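Local coordinates for protein glycosyl hyrolase, family 3 (Deinococcus radiodurans, PDB 3TEV) that probably hydrolyses O-glycosidic bonds, as a member of glycoside hydrolase family 3 whose N-terminal domain belongs to the TIM-barrel clan, at residues A307-V310 with A316-T319; V280-L283 with L289-A292; V47-K52 with E58-L63; L22-P27 with A36-E41. All coordinates share one frame; numbering follows the deposited sequence.

Contact 1 (A307-V310 with A316-T319)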
loop_
_atom_site.group_PDB
_atom_site.type_symbol
_atom_site.label_atom_id
_atom_site.label_comp_id
_atom_site.label_asym_id
_atom_site.label_seq_id
_atom_site.Cartn_x
_atom_site.Cartn_y
_atom_site.Cartn_z
ATOM N N ALA A 307 10.765 10.285 -14.243
ATOM C CA ALA A 307 10.979 10.395 -15.700
ATOM C C ALA A 307 12.452 10.238 -16.108
ATOM O O ALA A 307 12.739 9.790 -17.207
ATOM C CB ALA A 307 10.404 11.716 -16.259
ATOM N N GLU A 308 13.377 10.590 -15.214
ATOM C CA GLU A 308 14.819 10.442 -15.480
ATOM C C GLU A 308 15.320 9.025 -15.200
ATOM O O GLU A 308 16.276 8.564 -15.820
ATOM C CB GLU A 308 15.625 11.432 -14.640
ATOM C CG GLU A 308 15.212 12.871 -14.844
ATOM C CD GLU A 308 15.411 13.325 -16.287
ATOM O OE1 GLU A 308 16.406 12.893 -16.936
ATOM O OE2 GLU A 308 14.564 14.107 -16.784
ATOM N N TYR A 309 14.660 8.344 -14.269
ATOM C CA TYR A 309 15.008 6.981 -13.877
ATOM C C TYR A 309 14.539 5.941 -14.905
ATOM O O TYR A 309 15.276 5.053 -15.301
ATOM C CB TYR A 309 14.415 6.714 -12.485
ATOM C CG TYR A 309 14.179 5.263 -12.119
ATOM C CD1 TYR A 309 15.242 4.397 -11.832
ATOM C CD2 TYR A 309 12.885 4.760 -12.015
ATOM C CE1 TYR A 309 15.007 3.063 -11.486
ATOM C CE2 TYR A 309 12.656 3.463 -11.655
ATOM C CZ TYR A 309 13.711 2.616 -11.400
ATOM O OH TYR A 309 13.441 1.306 -11.061
ATOM N N VAL A 310 13.306 6.082 -15.338
ATOM C CA VAL A 310 12.632 5.126 -16.206
ATOM C C VAL A 310 13.371 4.736 -17.515
ATOM O O VAL A 310 13.472 3.533 -17.803
ATOM C CB VAL A 310 11.178 5.618 -16.452
ATOM C CG1 VAL A 310 10.674 5.225 -17.792
ATOM C CG2 VAL A 310 10.266 5.116 -15.337
ATOM N N ALA A 316 13.430 -3.445 -15.793
ATOM C CA ALA A 316 13.028 -3.452 -14.402
ATOM C C ALA A 316 11.649 -2.804 -14.231
ATOM O O ALA A 316 10.771 -3.376 -13.559
ATOM C CB ALA A 316 14.084 -2.744 -13.536
ATOM N N VAL A 317 11.425 -1.641 -14.845
ATOM C CA VAL A 317 10.127 -0.984 -14.659
ATOM C C VAL A 317 8.979 -1.689 -15.410
ATOM O O VAL A 317 7.807 -1.599 -15.003
ATOM C CB VAL A 317 10.140 0.549 -14.919
ATOM C CG1 VAL A 317 11.073 1.251 -13.925
ATOM C CG2 VAL A 317 10.508 0.864 -16.360
ATOM N N ALA A 318 9.325 -2.399 -16.483
ATOM C CA ALA A 318 8.348 -3.224 -17.199
ATOM C C ALA A 318 7.803 -4.305 -16.267
ATOM O O ALA A 318 6.592 -4.537 -16.210
ATOM C CB ALA A 318 8.966 -3.842 -18.509
ATOM N N THR A 319 8.705 -4.933 -15.518
ATOM C CA THR A 319 8.342 -5.952 -14.532
ATOM C C THR A 319 7.423 -5.340 -13.445
ATOM O O THR A 319 6.404 -5.925 -13.083
ATOM C CB THR A 319 9.620 -6.555 -13.880
ATOM O OG1 THR A 319 10.448 -7.131 -14.896
ATOM C CG2 THR A 319 9.270 -7.633 -12.844
#
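Val317 CG1 is the atom on which this contact turns: it meets the ring of Tyr309 and one methyl of Val310, and both interactions are dispersive. The ring contact is the closer, with Tyr309 CE2 3.5 Å from Val317 CG1. The methyl reaches the phenol obliquely, and it also lies 3.7 Å from Tyr309 OH, so it sits against the hydroxyl end of the ring, near CE2 and OH, rather than its root. Tyr309 and Val317 run past each other in opposite directions. With CG anti to its backbone N (chi1 157°), the tyrosine side chain extends from helix 296-309 toward helix 314-330, although its CB does not point straight at it.

The second apolar pair is looser: Val310 CG2 stands 4.2 Å from Val317 CG1, the two side chains crossing at about a right angle. Val317 directs its CB at the other segment, and its chi1 of -62° sets CG1 anti to the carbonyl carbon, where one methyl serves both neighbours.

Polar bonds belong to the turn and the helix beside the contact. Tyr309 O accepts a hydrogen bond from Asn313 ND2 in the connection between the two helices, and Thr319 OG1 bonds to Ala315 O. Helix 275-285 covers more of the tyrosine through Val280, Leu283 and Arg284, while Val16 and Leu21 pack on Val317 from the N-terminal part of the chain.

Two successive helices joined by a short connection meet here through apolar side chains: three buried residues touch without a directional bond between the segments, so the hold rests on close packing.

Contact 2 (V280-L283 with L289-A292)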
loop_
_atom_site.group_PDB
_atom_site.type_symbol
_atom_site.label_atom_id
_atom_site.label_comp_id
_atom_site.label_asym_id
_atom_site.label_seq_id
_atom_site.Cartn_x
_atom_site.Cartn_y
_atom_site.Cartn_z
ATOM N N VAL A 280 12.479 7.626 -6.432
ATOM C CA VAL A 280 13.380 6.879 -7.295
ATOM C C VAL A 280 14.075 5.783 -6.483
ATOM O O VAL A 280 14.155 4.629 -6.910
ATOM C CB VAL A 280 14.375 7.839 -8.024
ATOM C CG1 VAL A 280 15.555 7.089 -8.630
ATOM C CG2 VAL A 280 13.623 8.640 -9.098
ATOM N N ARG A 281 14.520 6.142 -5.282
ATOM C CA ARG A 281 15.180 5.181 -4.394
ATOM C C ARG A 281 14.238 4.020 -4.008
ATOM O O ARG A 281 14.669 2.860 -4.010
ATOM C CB ARG A 281 15.759 5.898 -3.169
ATOM C CG ARG A 281 16.346 4.984 -2.083
ATOM C CD ARG A 281 17.751 4.371 -2.404
ATOM N NE ARG A 281 18.219 3.454 -1.350
ATOM C CZ ARG A 281 19.456 2.945 -1.265
ATOM N NH1 ARG A 281 20.389 3.250 -2.163
ATOM N NH2 ARG A 281 19.769 2.127 -0.270
ATOM N N ALA A 282 12.959 4.312 -3.737
ATOM C CA ALA A 282 11.982 3.259 -3.441
ATOM C C ALA A 282 11.824 2.284 -4.608
ATOM O O ALA A 282 11.796 1.067 -4.398
ATOM C CB ALA A 282 10.610 3.841 -3.055
ATOM N N LEU A 283 11.713 2.817 -5.828
ATOM C CA LEU A 283 11.522 1.970 -6.988
ATOM C C LEU A 283 12.770 1.110 -7.180
ATOM O O LEU A 283 12.655 -0.098 -7.353
ATOM C CB LEU A 283 11.204 2.794 -8.235
ATOM C CG LEU A 283 9.825 3.469 -8.224
ATOM C CD1 LEU A 283 9.797 4.600 -9.247
ATOM C CD2 LEU A 283 8.659 2.458 -8.452
ATOM N N LEU A 289 5.353 0.450 -6.903
ATOM C CA LEU A 289 4.380 1.550 -6.902
ATOM C C LEU A 289 4.751 2.537 -5.806
ATOM O O LEU A 289 4.982 2.140 -4.657
ATOM C CB LEU A 289 2.951 1.011 -6.627
ATOM C CG LEU A 289 1.775 2.002 -6.808
ATOM C CD1 LEU A 289 1.745 2.645 -8.239
ATOM C CD2 LEU A 289 0.433 1.331 -6.517
ATOM N N VAL A 290 4.806 3.820 -6.151
ATOM C CA VAL A 290 5.093 4.846 -5.161
ATOM C C VAL A 290 3.841 5.690 -4.921
ATOM O O VAL A 290 3.232 6.203 -5.869
ATOM C CB VAL A 290 6.285 5.738 -5.626
ATOM C CG1 VAL A 290 6.451 6.958 -4.707
ATOM C CG2 VAL A 290 7.576 4.925 -5.653
HETATM N N MSE A 291 3.439 5.815 -3.656
HETATM C CA MSE A 291 2.351 6.721 -3.289
HETATM C C MSE A 291 2.874 8.139 -3.292
HETATM O O MSE A 291 3.592 8.514 -2.395
HETATM C CB MSE A 291 1.798 6.411 -1.911
HETATM C CG MSE A 291 1.110 5.081 -1.869
HETATM SE SE MSE A 291 0.103 4.801 -0.238
HETATM C CE MSE A 291 -1.316 6.023 -0.797
ATOM N N ALA A 292 2.486 8.937 -4.268
ATOM C CA ALA A 292 2.980 10.288 -4.390
ATOM C C ALA A 292 1.831 11.241 -4.040
ATOM O O ALA A 292 1.178 11.805 -4.924
ATOM C CB ALA A 292 3.492 10.510 -5.828
#
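Leu283 and Val290 make the tight part of this contact. Val290 CG2 lies 3.7 Å from Leu283 CG, the branch point of the leucine, and 3.9 Å from Leu283 CD2. The two side chains cross at about a right angle, so a single valine methyl rests against the branch carbon and the CD2 arm of the leucine instead of running alongside it. The torsion of Val290 (chi1 171°) sends CG1 anti to the backbone N and leaves CG2 anti to the carbonyl carbon, directed at the helix. Leu283 CG is likewise anti to its own carbonyl carbon; its CB leaves the helix at a slant, and the branched end then bends toward the strand.

Packing slackens on both flanks. Ala282 CB points at the strand but stops 4.1 Å from Val290 CG2, and Leu283 CD2 approaches the backbone at Leu289 N to 4.2 Å. This is helix 275-285 lying over strand 290-291, the last strand of the parallel barrel sheet; backbone hydrogen bonds from Val290 to Leu21 and Met23 tie that strand to the first one, and Leu289, its CB turned away from the helix, packs on Val260 and Met23.

Val306 of helix 296-309 borders Leu283 as well, whereas Val280, directed away from the strand, packs on Ala305 of that helix. On the solvent side the partly exposed Arg281 hydrogen-bonds through NE to Leu240 O.

Contact 3 (V47-K52 with E58-L63)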
loop_
_atom_site.group_PDB
_atom_site.type_symbol
_atom_site.label_atom_id
_atom_site.label_comp_id
_atom_site.label_asym_id
_atom_site.label_seq_id
_atom_site.Cartn_x
_atom_site.Cartn_y
_atom_site.Cartn_z
ATOM N N VAL A 47 -4.791 5.603 -8.149
ATOM C CA VAL A 47 -5.238 6.687 -7.277
ATOM C C VAL A 47 -5.716 6.123 -5.950
ATOM O O VAL A 47 -6.279 5.024 -5.910
ATOM C CB VAL A 47 -6.415 7.471 -7.883
ATOM C CG1 VAL A 47 -7.116 8.255 -6.794
ATOM C CG2 VAL A 47 -5.939 8.393 -8.989
ATOM N N CYS A 48 -5.494 6.862 -4.866
ATOM C CA CYS A 48 -5.996 6.451 -3.556
ATOM C C CYS A 48 -6.995 7.498 -3.123
ATOM O O CYS A 48 -6.735 8.693 -3.269
ATOM C CB CYS A 48 -4.879 6.293 -2.520
ATOM S SG CYS A 48 -5.539 5.566 -0.944
ATOM N N LEU A 49 -8.150 7.050 -2.647
ATOM C CA LEU A 49 -9.206 7.949 -2.182
ATOM C C LEU A 49 -9.217 8.056 -0.665
ATOM O O LEU A 49 -8.910 7.095 0.031
ATOM C CB LEU A 49 -10.563 7.466 -2.664
ATOM C CG LEU A 49 -10.735 7.310 -4.172
ATOM C CD1 LEU A 49 -12.075 6.699 -4.470
ATOM C CD2 LEU A 49 -10.566 8.641 -4.910
ATOM N N PHE A 50 -9.565 9.239 -0.171
ATOM C CA PHE A 50 -9.640 9.531 1.260
ATOM C C PHE A 50 -10.964 10.240 1.574
ATOM O O PHE A 50 -11.764 10.497 0.678
ATOM C CB PHE A 50 -8.464 10.421 1.674
ATOM C CG PHE A 50 -7.125 9.798 1.435
ATOM C CD1 PHE A 50 -6.514 9.033 2.422
ATOM C CD2 PHE A 50 -6.478 9.954 0.214
ATOM C CE1 PHE A 50 -5.266 8.431 2.189
ATOM C CE2 PHE A 50 -5.239 9.365 -0.030
ATOM C CZ PHE A 50 -4.628 8.602 0.952
ATOM N N GLY A 51 -11.172 10.569 2.844
ATOM C CA GLY A 51 -12.390 11.241 3.310
ATOM C C GLY A 51 -12.773 12.438 2.461
ATOM O O GLY A 51 -13.937 12.593 2.089
ATOM N N LYS A 52 -11.788 13.266 2.114
ATOM C CA LYS A 52 -12.021 14.402 1.227
ATOM C C LYS A 52 -12.651 14.020 -0.132
ATOM O O LYS A 52 -13.123 14.893 -0.848
ATOM C CB LYS A 52 -10.709 15.167 0.992
ATOM C CG LYS A 52 -9.640 14.373 0.199
ATOM C CD LYS A 52 -8.442 15.236 -0.173
ATOM C CE LYS A 52 -7.264 14.349 -0.541
ATOM N NZ LYS A 52 -6.291 15.041 -1.410
ATOM N N GLU A 58 -23.713 7.267 -4.011
ATOM C CA GLU A 58 -24.070 7.737 -5.345
ATOM C C GLU A 58 -22.941 8.572 -5.943
ATOM O O GLU A 58 -22.572 8.380 -7.107
ATOM C CB GLU A 58 -25.371 8.561 -5.282
ATOM C CG GLU A 58 -26.023 8.925 -6.640
ATOM C CD GLU A 58 -27.493 9.473 -6.514
ATOM O OE1 GLU A 58 -27.920 10.253 -7.410
ATOM O OE2 GLU A 58 -28.226 9.124 -5.543
ATOM N N GLN A 59 -22.403 9.499 -5.149
ATOM C CA GLN A 59 -21.325 10.379 -5.601
ATOM C C GLN A 59 -20.053 9.563 -5.838
ATOM O O GLN A 59 -19.371 9.745 -6.840
ATOM C CB GLN A 59 -21.096 11.526 -4.596
ATOM C CG GLN A 59 -19.710 12.188 -4.643
ATOM C CD GLN A 59 -18.654 11.370 -3.900
ATOM O OE1 GLN A 59 -18.932 10.800 -2.845
ATOM N NE2 GLN A 59 -17.451 11.283 -4.469
ATOM N N LEU A 60 -19.757 8.658 -4.914
ATOM C CA LEU A 60 -18.556 7.843 -5.001
ATOM C C LEU A 60 -18.598 6.920 -6.216
ATOM O O LEU A 60 -17.581 6.736 -6.902
ATOM C CB LEU A 60 -18.345 7.064 -3.709
ATOM C CG LEU A 60 -17.036 6.313 -3.491
ATOM C CD1 LEU A 60 -15.816 7.170 -3.783
ATOM C CD2 LEU A 60 -16.987 5.774 -2.064
ATOM N N ARG A 61 -19.776 6.369 -6.490
ATOM C CA ARG A 61 -19.970 5.526 -7.665
ATOM C C ARG A 61 -19.712 6.311 -8.949
ATOM O O ARG A 61 -19.086 5.796 -9.867
ATOM C CB ARG A 61 -21.378 4.917 -7.693
ATOM C CG ARG A 61 -21.605 3.945 -8.851
ATOM C CD ARG A 61 -22.960 3.224 -8.756
ATOM N NE ARG A 61 -23.022 2.246 -7.654
ATOM C CZ ARG A 61 -23.640 2.438 -6.481
ATOM N NH1 ARG A 61 -23.634 1.481 -5.559
ATOM N NH2 ARG A 61 -24.277 3.579 -6.219
ATOM N N ARG A 62 -20.211 7.545 -8.995
ATOM C CA ARG A 62 -19.970 8.464 -10.101
ATOM C C ARG A 62 -18.464 8.780 -10.234
ATOM O O ARG A 62 -17.903 8.704 -11.327
ATOM C CB ARG A 62 -20.807 9.739 -9.915
ATOM C CG ARG A 62 -20.913 10.657 -11.147
ATOM C CD ARG A 62 -21.688 11.959 -10.836
ATOM N NE ARG A 62 -22.845 11.741 -9.946
ATOM C CZ ARG A 62 -22.942 12.195 -8.689
ATOM N NH1 ARG A 62 -24.033 11.933 -7.961
ATOM N NH2 ARG A 62 -21.953 12.918 -8.154
ATOM N N LEU A 63 -17.810 9.066 -9.115
ATOM C CA LEU A 63 -16.379 9.376 -9.127
ATOM C C LEU A 63 -15.504 8.219 -9.643
ATOM O O LEU A 63 -14.614 8.440 -10.458
ATOM C CB LEU A 63 -15.912 9.848 -7.747
ATOM C CG LEU A 63 -14.411 10.080 -7.585
ATOM C CD1 LEU A 63 -13.871 11.155 -8.570
ATOM C CD2 LEU A 63 -14.080 10.461 -6.175
#
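Leu49 offers one methyl to each of two helical leucines. Leu49 CD1 meets Leu60 CD1 at 3.8 Å, the closer of the two contacts, and Leu49 CD2 stands 4.2 Å from Leu63 CD2. All of this is methyl against methyl, but the approaches differ: the Leu49 side chain crosses that of Leu60 at an oblique angle and passes Leu63 in the opposite direction. Leu60 and Leu63 are three residues apart, which brings them to the same side of the helix, and the fork of Leu49 divides itself between their ends.

Torsions set up this meeting. Leu49 holds CG anti to its carbonyl carbon (chi1 -57°), with CB aimed at the helix, whereas both helical leucines carry CG anti to the backbone N. Leu63 CB points toward the strand; that of Leu60 does not, yet its CD1 swings in to the contact.

The pair of elements is the first half of a beta-alpha-beta unit, strand 46-49, helix 57-71 and strand 76-79, in the parallel barrel sheet. Leu49 is held in that sheet by backbone hydrogen bonds to Ala78 and Asp80, and Leu26 and Cys64 also touch its side chain.

Farther out, Gln59 ties the start of the helix to its surroundings: its OE1 accepts from Glu55 N and Ser56 N, and its NE2 bonds to Asn53 O of the same preceding loop and to Pro29 O of the connection after strand 22-24. Val124 of helix 107-124 packs on Leu60.

Contact 4 (L22-P27 with A36-E41)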
loop_
_atom_site.group_PDB
_atom_site.type_symbol
_atom_site.label_atom_id
_atom_site.label_comp_id
_atom_site.label_asym_id
_atom_site.label_seq_id
_atom_site.Cartn_x
_atom_site.Cartn_y
_atom_site.Cartn_z
ATOM N N LEU A 22 3.137 5.509 -10.240
ATOM C CA LEU A 22 2.706 6.349 -9.123
ATOM C C LEU A 22 1.247 6.150 -8.763
ATOM O O LEU A 22 0.403 5.888 -9.633
ATOM C CB LEU A 22 2.918 7.835 -9.416
ATOM C CG LEU A 22 4.254 8.396 -9.880
ATOM C CD1 LEU A 22 4.143 9.939 -9.903
ATOM C CD2 LEU A 22 5.401 7.956 -8.969
HETATM N N MSE A 23 0.951 6.321 -7.486
HETATM C CA MSE A 23 -0.411 6.351 -6.998
HETATM C C MSE A 23 -0.568 7.735 -6.372
HETATM O O MSE A 23 0.191 8.119 -5.457
HETATM C CB MSE A 23 -0.648 5.256 -5.949
HETATM C CG MSE A 23 -2.043 5.284 -5.311
HETATM SE SE MSE A 23 -2.353 3.756 -4.118
HETATM C CE MSE A 23 -3.322 2.563 -5.300
ATOM N N ILE A 24 -1.545 8.483 -6.861
ATOM C CA ILE A 24 -1.728 9.854 -6.417
ATOM C C ILE A 24 -3.078 10.046 -5.750
ATOM O O ILE A 24 -3.969 9.205 -5.888
ATOM C CB ILE A 24 -1.631 10.831 -7.593
ATOM C CG1 ILE A 24 -2.785 10.591 -8.561
ATOM C CG2 ILE A 24 -0.276 10.716 -8.288
ATOM C CD1 ILE A 24 -2.949 11.730 -9.602
ATOM N N ASP A 25 -3.230 11.164 -5.050
ATOM C CA ASP A 25 -4.524 11.539 -4.496
ATOM C C ASP A 25 -5.184 12.613 -5.345
ATOM O O ASP A 25 -4.525 13.272 -6.160
ATOM C CB ASP A 25 -4.419 11.953 -3.005
ATOM C CG ASP A 25 -3.457 13.130 -2.756
ATOM O OD1 ASP A 25 -2.460 13.323 -3.494
ATOM O OD2 ASP A 25 -3.696 13.870 -1.779
ATOM N N LEU A 26 -6.490 12.769 -5.140
ATOM C CA LEU A 26 -7.325 13.697 -5.892
ATOM C C LEU A 26 -7.903 14.748 -4.947
ATOM O O LEU A 26 -8.063 14.491 -3.760
ATOM C CB LEU A 26 -8.460 12.924 -6.562
ATOM C CG LEU A 26 -7.998 11.736 -7.405
ATOM C CD1 LEU A 26 -9.168 10.832 -7.757
ATOM C CD2 LEU A 26 -7.231 12.210 -8.651
ATOM N N PRO A 27 -8.215 15.945 -5.478
ATOM C CA PRO A 27 -8.631 17.055 -4.604
ATOM C C PRO A 27 -10.010 16.915 -3.933
ATOM O O PRO A 27 -10.166 17.320 -2.779
ATOM C CB PRO A 27 -8.602 18.279 -5.529
ATOM C CG PRO A 27 -8.572 17.744 -6.928
ATOM C CD PRO A 27 -7.982 16.369 -6.876
ATOM N N ALA A 36 -8.955 15.358 -14.852
ATOM C CA ALA A 36 -9.070 14.374 -15.925
ATOM C C ALA A 36 -7.945 14.567 -16.952
ATOM O O ALA A 36 -7.307 13.594 -17.360
ATOM C CB ALA A 36 -10.425 14.478 -16.603
ATOM N N ALA A 37 -7.716 15.818 -17.362
ATOM C CA ALA A 37 -6.693 16.129 -18.359
ATOM C C ALA A 37 -5.317 15.696 -17.827
ATOM O O ALA A 37 -4.514 15.116 -18.536
ATOM C CB ALA A 37 -6.696 17.647 -18.702
ATOM N N TYR A 38 -5.089 15.948 -16.548
ATOM C CA TYR A 38 -3.833 15.611 -15.897
ATOM C C TYR A 38 -3.585 14.084 -15.780
ATOM O O TYR A 38 -2.500 13.613 -16.113
ATOM C CB TYR A 38 -3.841 16.293 -14.535
ATOM C CG TYR A 38 -2.721 15.941 -13.614
ATOM C CD1 TYR A 38 -1.484 16.585 -13.717
ATOM C CD2 TYR A 38 -2.907 15.001 -12.595
ATOM C CE1 TYR A 38 -0.452 16.283 -12.863
ATOM C CE2 TYR A 38 -1.870 14.690 -11.718
ATOM C CZ TYR A 38 -0.652 15.349 -11.863
ATOM O OH TYR A 38 0.368 15.070 -11.004
ATOM N N LEU A 39 -4.579 13.320 -15.319
ATOM C CA LEU A 39 -4.456 11.861 -15.315
ATOM C C LEU A 39 -4.121 11.303 -16.705
ATOM O O LEU A 39 -3.250 10.444 -16.865
ATOM C CB LEU A 39 -5.745 11.208 -14.816
ATOM C CG LEU A 39 -6.104 11.438 -13.344
ATOM C CD1 LEU A 39 -7.586 11.132 -13.069
ATOM C CD2 LEU A 39 -5.179 10.641 -12.416
ATOM N N ARG A 40 -4.820 11.814 -17.712
ATOM C CA ARG A 40 -4.672 11.333 -19.060
ATOM C C ARG A 40 -3.289 11.728 -19.595
ATOM O O ARG A 40 -2.560 10.896 -20.131
ATOM C CB ARG A 40 -5.797 11.921 -19.902
ATOM C CG ARG A 40 -6.251 11.052 -21.011
ATOM C CD ARG A 40 -7.381 11.731 -21.819
ATOM N NE ARG A 40 -8.740 11.443 -21.341
ATOM C CZ ARG A 40 -9.353 10.269 -21.513
ATOM N NH1 ARG A 40 -8.717 9.253 -22.102
ATOM N NH2 ARG A 40 -10.592 10.096 -21.075
ATOM N N GLU A 41 -2.919 12.983 -19.400
ATOM C CA GLU A 41 -1.614 13.511 -19.825
ATOM C C GLU A 41 -0.411 12.661 -19.377
ATOM O O GLU A 41 0.490 12.426 -20.161
ATOM C CB GLU A 41 -1.452 14.945 -19.312
ATOM C CG GLU A 41 -0.161 15.624 -19.688
ATOM C CD GLU A 41 -0.199 17.136 -19.460
ATOM O OE1 GLU A 41 -0.820 17.598 -18.462
ATOM O OE2 GLU A 41 0.400 17.858 -20.291
#
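A chi1 of 65° places CG1 of Ile24 between the backbone N and the carbonyl carbon, and the nearly extended chi2 of 167° carries CD1 out toward Tyr38 and Leu39 of the helix. Those two neighbours answer with different torsions: Tyr38 has CG anti to its backbone N (chi1 172°), whereas CG of Leu39 is anti to the carbonyl carbon. Their side chains therefore leave the helix in different ways and still converge on the same isoleucine methyl.

Ile24 CD1 reaches Tyr38 CE2 at 3.8 Å, at the edge of the ring and in its plane, so the methyl abuts the rim of the phenol and does not lie over a face. Ile24 CD1 is also 3.8 Å from Leu39 CD2, a plain methyl contact. Ile24 approaches both partners aslant. Leu26 adds some burial beside Leu39 without close contact.

The surroundings extend the apolar layer and add polar links. Arg296 makes a cation-pi interaction with Tyr38, whose ring also meets that of His42 with the planes at about 70°. Gln299 and Leu303 of helix 296-309 touch Tyr38, and Leu67 and Val70 of helix 57-71 pack on Leu39. Asp25 OD1, next to Ile24, accepts a hydrogen bond from Gly294 N.

Strand 22-24, helix 33-42 and strand 46-49 form a parallel beta-alpha-beta unit. Strand side chains that point outward against the covering helices, as Ile24 does, form the apolar layer between sheet and helices of a TIM-barrel-type domain.

In the fold
All four contacts are buried and apolar, but at different levels of the fold. Contacts 2, 3 and 4 each pack a helix on a strand of the same parallel sheet, and contact 1 joins two helices. The centre of contact 2 lies about 11 Å from the centre of the chain, those of the others about 18 to 19 Å. Strand 22-24 of contact 4 lies between the strands of contacts 2 and 3: Met23 O bonds Ala292 N at 2.7 Å, and Ile24 O bonds Cys48 N at 3.0 Å, both probable hydrogen bonds. Contacts 3 and 4 share a salt bridge, Lys52 NZ to Asp25 OD2. Contacts 1 and 2 meet between helices 275-285 and 296-309.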